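Type C neurotoxin (Clostridium botulinum, PDB 3PME) probably attaches the C/D mosaic botulinum neurotoxin to nerve-cell membranes through its receptor-binding domain, with gangliosides and phosphatidylethanolamine as likely ligands. Local coordinates at residues T269-K281 / D292-I306. Sequence-based numbering, arbitrary orientation.
With SO4 (sulfate ion), chain C.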
loop_
_atom_site.group_PDB
_atom_site.type_symbol
_atom_site.label_atom_id
_atom_site.label_comp_id
_atom_site.label_asym_id
_atom_site.label_seq_id
_atom_site.Cartn_x
_atom_site.Cartn_y
_atom_site.Cartn_z
ATOM N N THR A 269 -6.193 -16.163 -6.181
ATOM C CA THR A 269 -6.524 -17.030 -7.311
ATOM C C THR A 269 -5.811 -18.391 -7.200
ATOM O O THR A 269 -6.160 -19.197 -6.340
ATOM C CB THR A 269 -6.216 -16.330 -8.652
ATOM O OG1 THR A 269 -4.836 -15.944 -8.682
ATOM C CG2 THR A 269 -7.099 -15.069 -8.818
ATOM N N LYS A 270 -4.817 -18.637 -8.053
ATOM C CA LYS A 270 -4.092 -19.911 -8.072
ATOM C C LYS A 270 -2.604 -19.701 -8.337
ATOM O O LYS A 270 -2.191 -18.660 -8.872
ATOM C CB LYS A 270 -4.643 -20.812 -9.189
ATOM C CG LYS A 270 -6.096 -21.192 -9.048
ATOM C CD LYS A 270 -6.514 -22.103 -10.190
ATOM C CE LYS A 270 -5.443 -23.132 -10.458
ATOM N NZ LYS A 270 -6.003 -24.357 -11.101
ATOM N N ASN A 271 -1.812 -20.726 -8.014
ATOM C CA ASN A 271 -0.379 -20.738 -8.304
ATOM C C ASN A 271 0.390 -19.507 -7.812
ATOM O O ASN A 271 1.082 -18.856 -8.587
ATOM C CB ASN A 271 -0.122 -20.923 -9.806
ATOM C CG ASN A 271 -0.806 -22.155 -10.371
ATOM O OD1 ASN A 271 -1.031 -23.140 -9.662
ATOM N ND2 ASN A 271 -1.121 -22.116 -11.658
ATOM N N PRO A 272 0.309 -19.210 -6.518
ATOM C CA PRO A 272 1.146 -18.125 -6.014
ATOM C C PRO A 272 2.615 -18.446 -6.200
ATOM O O PRO A 272 3.016 -19.623 -6.210
ATOM C CB PRO A 272 0.788 -18.066 -4.523
ATOM C CG PRO A 272 0.326 -19.462 -4.203
ATOM C CD PRO A 272 -0.403 -19.916 -5.439
ATOM N N ILE A 273 3.409 -17.407 -6.397
ATOM C CA ILE A 273 4.857 -17.538 -6.434
ATOM C C ILE A 273 5.489 -17.119 -5.103
ATOM O O ILE A 273 4.830 -16.525 -4.242
ATOM C CB ILE A 273 5.461 -16.747 -7.621
ATOM C CG1 ILE A 273 5.061 -15.259 -7.588
ATOM C CG2 ILE A 273 5.019 -17.381 -8.940
ATOM C CD1 ILE A 273 5.818 -14.442 -6.545
ATOM N N THR A 274 6.758 -17.463 -4.913
ATOM C CA THR A 274 7.554 -16.856 -3.858
ATOM C C THR A 274 8.790 -16.239 -4.500
ATOM O O THR A 274 9.186 -16.619 -5.597
ATOM C CB THR A 274 7.968 -17.836 -2.780
ATOM O OG1 THR A 274 8.739 -18.882 -3.379
ATOM C CG2 THR A 274 6.741 -18.437 -2.105
ATOM N N ILE A 275 9.364 -15.243 -3.835
ATOM C CA ILE A 275 10.528 -14.554 -4.370
ATOM C C ILE A 275 11.737 -14.922 -3.531
ATOM O O ILE A 275 11.673 -14.916 -2.291
ATOM C CB ILE A 275 10.322 -13.016 -4.382
ATOM C CG1 ILE A 275 9.024 -12.665 -5.109
ATOM C CG2 ILE A 275 11.514 -12.323 -5.040
ATOM C CD1 ILE A 275 8.636 -11.190 -4.991
ATOM N N LYS A 276 12.823 -15.276 -4.206
ATOM C CA LYS A 276 14.048 -15.683 -3.535
ATOM C C LYS A 276 15.168 -14.695 -3.827
ATOM O O LYS A 276 15.222 -14.099 -4.896
ATOM C CB LYS A 276 14.468 -17.084 -3.999
ATOM C CG LYS A 276 13.412 -18.162 -3.802
ATOM C CD LYS A 276 13.257 -18.471 -2.339
ATOM C CE LYS A 276 12.355 -19.661 -2.101
ATOM N NZ LYS A 276 12.252 -19.924 -0.642
ATOM N N SER A 277 16.058 -14.505 -2.859
ATOM C CA SER A 277 17.168 -13.578 -3.034
ATOM C C SER A 277 18.328 -14.236 -3.768
ATOM O O SER A 277 18.767 -15.321 -3.386
ATOM C CB SER A 277 17.653 -13.075 -1.679
ATOM O OG SER A 277 18.763 -12.212 -1.853
ATOM N N ALA A 278 18.821 -13.579 -4.813
ATOM C CA ALA A 278 19.988 -14.078 -5.539
ATOM C C ALA A 278 21.276 -13.664 -4.841
ATOM O O ALA A 278 22.372 -14.029 -5.275
ATOM C CB ALA A 278 19.979 -13.575 -6.967
ATOM N N ALA A 279 21.135 -12.922 -3.748
ATOM C CA ALA A 279 22.278 -12.371 -3.029
ATOM C C ALA A 279 22.318 -12.861 -1.586
ATOM O O ALA A 279 22.987 -12.273 -0.735
ATOM C CB ALA A 279 22.248 -10.839 -3.080
ATOM N N ASN A 280 21.570 -13.924 -1.316
ATOM C CA ASN A 280 21.588 -14.604 -0.025
ATOM C C ASN A 280 20.980 -13.851 1.167
ATOM O O ASN A 280 21.354 -14.098 2.314
ATOM C CB ASN A 280 23.009 -15.064 0.312
ATOM C CG ASN A 280 23.028 -16.146 1.364
ATOM O OD1 ASN A 280 23.972 -16.253 2.148
ATOM N ND2 ASN A 280 21.971 -16.955 1.397
ATOM N N LYS A 281 20.037 -12.951 0.912
ATOM C CA LYS A 281 19.360 -12.259 2.009
ATOM C C LYS A 281 18.507 -13.234 2.830
ATOM O O LYS A 281 18.119 -14.288 2.331
ATOM C CB LYS A 281 18.517 -11.095 1.467
ATOM C CG LYS A 281 19.337 -10.082 0.681
ATOM C CD LYS A 281 18.473 -8.969 0.086
ATOM C CE LYS A 281 18.449 -7.745 0.986
ATOM N NZ LYS A 281 17.693 -6.595 0.393
ATOM N N ASP A 292 18.464 -8.296 -6.731
ATOM C CA ASP A 292 18.477 -9.412 -7.679
ATOM C C ASP A 292 17.703 -10.569 -7.055
ATOM O O ASP A 292 17.999 -10.998 -5.937
ATOM C CB ASP A 292 19.910 -9.883 -7.963
ATOM C CG ASP A 292 20.582 -9.111 -9.097
ATOM O OD1 ASP A 292 20.018 -8.106 -9.582
ATOM O OD2 ASP A 292 21.681 -9.522 -9.520
ATOM N N ILE A 293 16.736 -11.091 -7.798
ATOM C CA ILE A 293 15.772 -12.033 -7.250
ATOM C C ILE A 293 15.510 -13.184 -8.218
ATOM O O ILE A 293 15.849 -13.105 -9.402
ATOM C CB ILE A 293 14.435 -11.332 -6.952
ATOM C CG1 ILE A 293 13.795 -10.845 -8.251
ATOM C CG2 ILE A 293 14.667 -10.167 -6.024
ATOM C CD1 ILE A 293 12.385 -10.269 -8.069
ATOM N N MET A 294 14.936 -14.261 -7.688
ATOM C CA MET A 294 14.434 -15.353 -8.505
ATOM C C MET A 294 12.989 -15.602 -8.091
ATOM O O MET A 294 12.602 -15.282 -6.976
ATOM C CB MET A 294 15.282 -16.607 -8.286
ATOM C CG MET A 294 16.714 -16.399 -8.737
ATOM S SD MET A 294 17.837 -17.665 -8.146
ATOM C CE MET A 294 17.831 -17.352 -6.377
ATOM N N PHE A 295 12.191 -16.162 -8.995
ATOM C CA PHE A 295 10.803 -16.494 -8.684
ATOM C C PHE A 295 10.650 -17.998 -8.622
ATOM O O PHE A 295 11.065 -18.691 -9.554
ATOM C CB PHE A 295 9.864 -15.959 -9.777
ATOM C CG PHE A 295 9.891 -14.467 -9.929
ATOM C CD1 PHE A 295 9.129 -13.658 -9.100
ATOM C CD2 PHE A 295 10.672 -13.874 -10.909
ATOM C CE1 PHE A 295 9.158 -12.280 -9.235
ATOM C CE2 PHE A 295 10.703 -12.488 -11.059
ATOM C CZ PHE A 295 9.934 -11.690 -10.225
ATOM N N HIS A 296 10.082 -18.509 -7.533
ATOM C CA HIS A 296 9.768 -19.934 -7.450
ATOM C C HIS A 296 8.267 -20.147 -7.511
ATOM O O HIS A 296 7.485 -19.272 -7.137
ATOM C CB HIS A 296 10.333 -20.558 -6.173
ATOM C CG HIS A 296 11.811 -20.793 -6.227
ATOM N ND1 HIS A 296 12.451 -21.690 -5.398
ATOM C CD2 HIS A 296 12.766 -20.276 -7.034
ATOM C CE1 HIS A 296 13.743 -21.689 -5.670
ATOM N NE2 HIS A 296 13.964 -20.847 -6.661
ATOM N N MET A 297 7.856 -21.305 -8.004
ATOM C CA MET A 297 6.453 -21.690 -7.993
ATOM C C MET A 297 6.361 -23.165 -7.631
ATOM O O MET A 297 7.026 -23.994 -8.246
ATOM C CB MET A 297 5.782 -21.457 -9.348
ATOM C CG MET A 297 4.287 -21.793 -9.339
ATOM S SD MET A 297 3.489 -21.755 -10.965
ATOM C CE MET A 297 3.356 -19.981 -11.246
ATOM N N LEU A 298 5.564 -23.473 -6.617
ATOM C CA LEU A 298 5.234 -24.859 -6.284
ATOM C C LEU A 298 4.025 -25.196 -7.143
ATOM O O LEU A 298 2.968 -24.534 -7.060
ATOM C CB LEU A 298 4.898 -24.980 -4.802
ATOM C CG LEU A 298 4.584 -26.386 -4.275
ATOM C CD1 LEU A 298 5.717 -27.379 -4.559
ATOM C CD2 LEU A 298 4.308 -26.296 -2.783
ATOM N N TYR A 299 4.193 -26.183 -8.013
ATOM C CA TYR A 299 3.155 -26.558 -8.965
ATOM C C TYR A 299 3.070 -28.080 -9.057
ATOM O O TYR A 299 4.070 -28.735 -9.337
ATOM C CB TYR A 299 3.468 -25.960 -10.343
ATOM C CG TYR A 299 2.424 -26.289 -11.373
ATOM C CD1 TYR A 299 1.276 -25.514 -11.493
ATOM C CD2 TYR A 299 2.587 -27.372 -12.233
ATOM C CE1 TYR A 299 0.308 -25.818 -12.430
ATOM C CE2 TYR A 299 1.629 -27.683 -13.165
ATOM C CZ TYR A 299 0.493 -26.907 -13.261
ATOM O OH TYR A 299 -0.461 -27.220 -14.200
ATOM N N ASP A 300 1.874 -28.618 -8.823
ATOM C CA ASP A 300 1.644 -30.068 -8.826
ATOM C C ASP A 300 2.712 -30.794 -8.005
ATOM O O ASP A 300 3.316 -31.776 -8.455
ATOM C CB ASP A 300 1.598 -30.605 -10.257
ATOM C CG ASP A 300 0.929 -31.964 -10.342
ATOM O OD1 ASP A 300 0.245 -32.352 -9.371
ATOM O OD2 ASP A 300 1.094 -32.639 -11.376
ATOM N N SER A 301 2.943 -30.283 -6.799
ATOM C CA SER A 301 3.874 -30.895 -5.856
ATOM C C SER A 301 5.334 -30.929 -6.293
ATOM O O SER A 301 6.101 -31.772 -5.832
ATOM C CB SER A 301 3.415 -32.309 -5.493
ATOM O OG SER A 301 2.194 -32.264 -4.789
ATOM N N ARG A 302 5.727 -30.013 -7.170
ATOM C CA ARG A 302 7.146 -29.839 -7.466
ATOM C C ARG A 302 7.475 -28.359 -7.473
ATOM O O ARG A 302 6.686 -27.547 -7.962
ATOM C CB ARG A 302 7.532 -30.474 -8.802
ATOM C CG ARG A 302 8.968 -30.194 -9.201
ATOM C CD ARG A 302 9.468 -31.138 -10.296
ATOM N NE ARG A 302 9.606 -32.500 -9.796
ATOM C CZ ARG A 302 10.636 -32.938 -9.075
ATOM N NH1 ARG A 302 11.642 -32.127 -8.751
ATOM N NH2 ARG A 302 10.652 -34.201 -8.670
ATOM N N GLU A 303 8.638 -28.022 -6.931
ATOM C CA GLU A 303 9.117 -26.640 -6.899
ATOM C C GLU A 303 9.894 -26.311 -8.174
ATOM O O GLU A 303 10.806 -27.039 -8.566
ATOM C CB GLU A 303 10.007 -26.422 -5.672
ATOM C CG GLU A 303 10.418 -24.967 -5.466
ATOM C CD GLU A 303 11.154 -24.733 -4.156
ATOM O OE1 GLU A 303 11.691 -25.703 -3.569
ATOM O OE2 GLU A 303 11.181 -23.563 -3.700
ATOM N N TYR A 304 9.532 -25.208 -8.823
ATOM C CA TYR A 304 10.207 -24.786 -10.036
ATOM C C TYR A 304 10.710 -23.369 -9.862
ATOM O O TYR A 304 10.189 -22.627 -9.031
ATOM C CB TYR A 304 9.228 -24.764 -11.215
ATOM C CG TYR A 304 8.646 -26.110 -11.565
ATOM C CD1 TYR A 304 9.275 -26.930 -12.499
ATOM C CD2 TYR A 304 7.477 -26.560 -10.955
ATOM C CE1 TYR A 304 8.745 -28.173 -12.831
ATOM C CE2 TYR A 304 6.941 -27.802 -11.273
ATOM C CZ TYR A 304 7.580 -28.596 -12.217
ATOM O OH TYR A 304 7.046 -29.823 -12.536
ATOM N N MET A 305 11.713 -22.988 -10.649
ATOM C CA MET A 305 12.066 -21.579 -10.765
ATOM C C MET A 305 11.676 -21.060 -12.147
ATOM O O MET A 305 11.684 -21.808 -13.119
ATOM C CB MET A 305 13.555 -21.340 -10.497
ATOM C CG MET A 305 14.477 -21.929 -11.529
ATOM S SD MET A 305 16.207 -21.589 -11.117
ATOM C CE MET A 305 16.197 -19.809 -11.114
ATOM N N ILE A 306 11.283 -19.791 -12.223
ATOM C CA ILE A 306 10.948 -19.187 -13.492
ATOM C C ILE A 306 12.213 -18.752 -14.213
ATOM O O ILE A 306 13.089 -18.111 -13.624
ATOM C CB ILE A 306 10.014 -17.970 -13.302
ATOM C CG1 ILE A 306 8.694 -18.422 -12.668
ATOM C CG2 ILE A 306 9.776 -17.273 -14.635
ATOM C CD1 ILE A 306 7.705 -17.274 -12.402
HETATM S S SO4 C . -3.433 -24.704 -13.904
HETATM O O1 SO4 C . -4.361 -23.829 -14.624
HETATM O O2 SO4 C . -2.601 -23.945 -12.988
HETATM O O3 SO4 C . -4.210 -25.678 -13.142
HETATM O O4 SO4 C . -2.573 -25.401 -14.861
HETATM O O HOH W 1 0.189 -24.490 -7.640
HETATM O O HOH W 2 4.724 -21.256 -4.859
HETATM O O HOH W 3 1.891 -22.174 -6.318
HETATM O O HOH W 4 12.035 -23.072 -1.169
HETATM O O HOH W 5 18.539 -10.045 -3.369
#
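Strands 273-277 and 292-299 pair antiparallel in the beta-trefoil, the C-terminal half of the receptor-binding domain. Thr274 with His296 and Lys276 with Met294 form hydrogen-bonded pairs; Lys276 N donates to Met294 O (2.8 Å). Beyond them Ala278 N reaches Asp292 O (2.9 Å), and the small Ala278 CB lies close against the Asp292 backbone.

Side chains alternate between two faces. On the buried one, branched and aromatic residues suit a close-packed interior: Ile275 CG2 presses on Ile293 CB (3.6 Å), while Ile275 CG1 lies alongside Phe295, whose ring edge meets Ile273 CD1. Met297, its CG anti to the backbone N (chi1 -177°) and its chain bent at the last torsion, carries CE to Ile273 CG2 (3.9 Å).

The other face is more polar. The aliphatic part of Lys276 crosses the His296 ring, CG sitting over its centre in a CH-pi contact 3.8 Å from the centroid; a bend at chi2 (-71°) sends the amine onward to a salt bridge with Asp234. The bond from His296 ND1 to Glu303 OE2 (2.8 Å), within the ring plane but from above the carboxylate plane, helps to fix the ring's rotation. A water links that oxygen to Lys276 NZ.

Toward Pro272 and Asn271 the two chains draw apart, and a water donates to Pro272 O and accepts from Leu298 N. Here Asn271 ND2, Tyr299 OH, Lys270 NZ and Tyr248 OH bind a sulfate, probably from the crystallisation liquor; such N-H and O-H donors, one a lysine amine, suit an anion. Asn271 ND2 donates to its O2 (2.7 Å) and also to Ile249 O.

Strand 292-299 continues through the type I' turn 299-302 into strand 302-308, a beta hairpin, and also pairs with strand 343-347, while Met239 of strand 238-241 packs against Ile273 and Phe295.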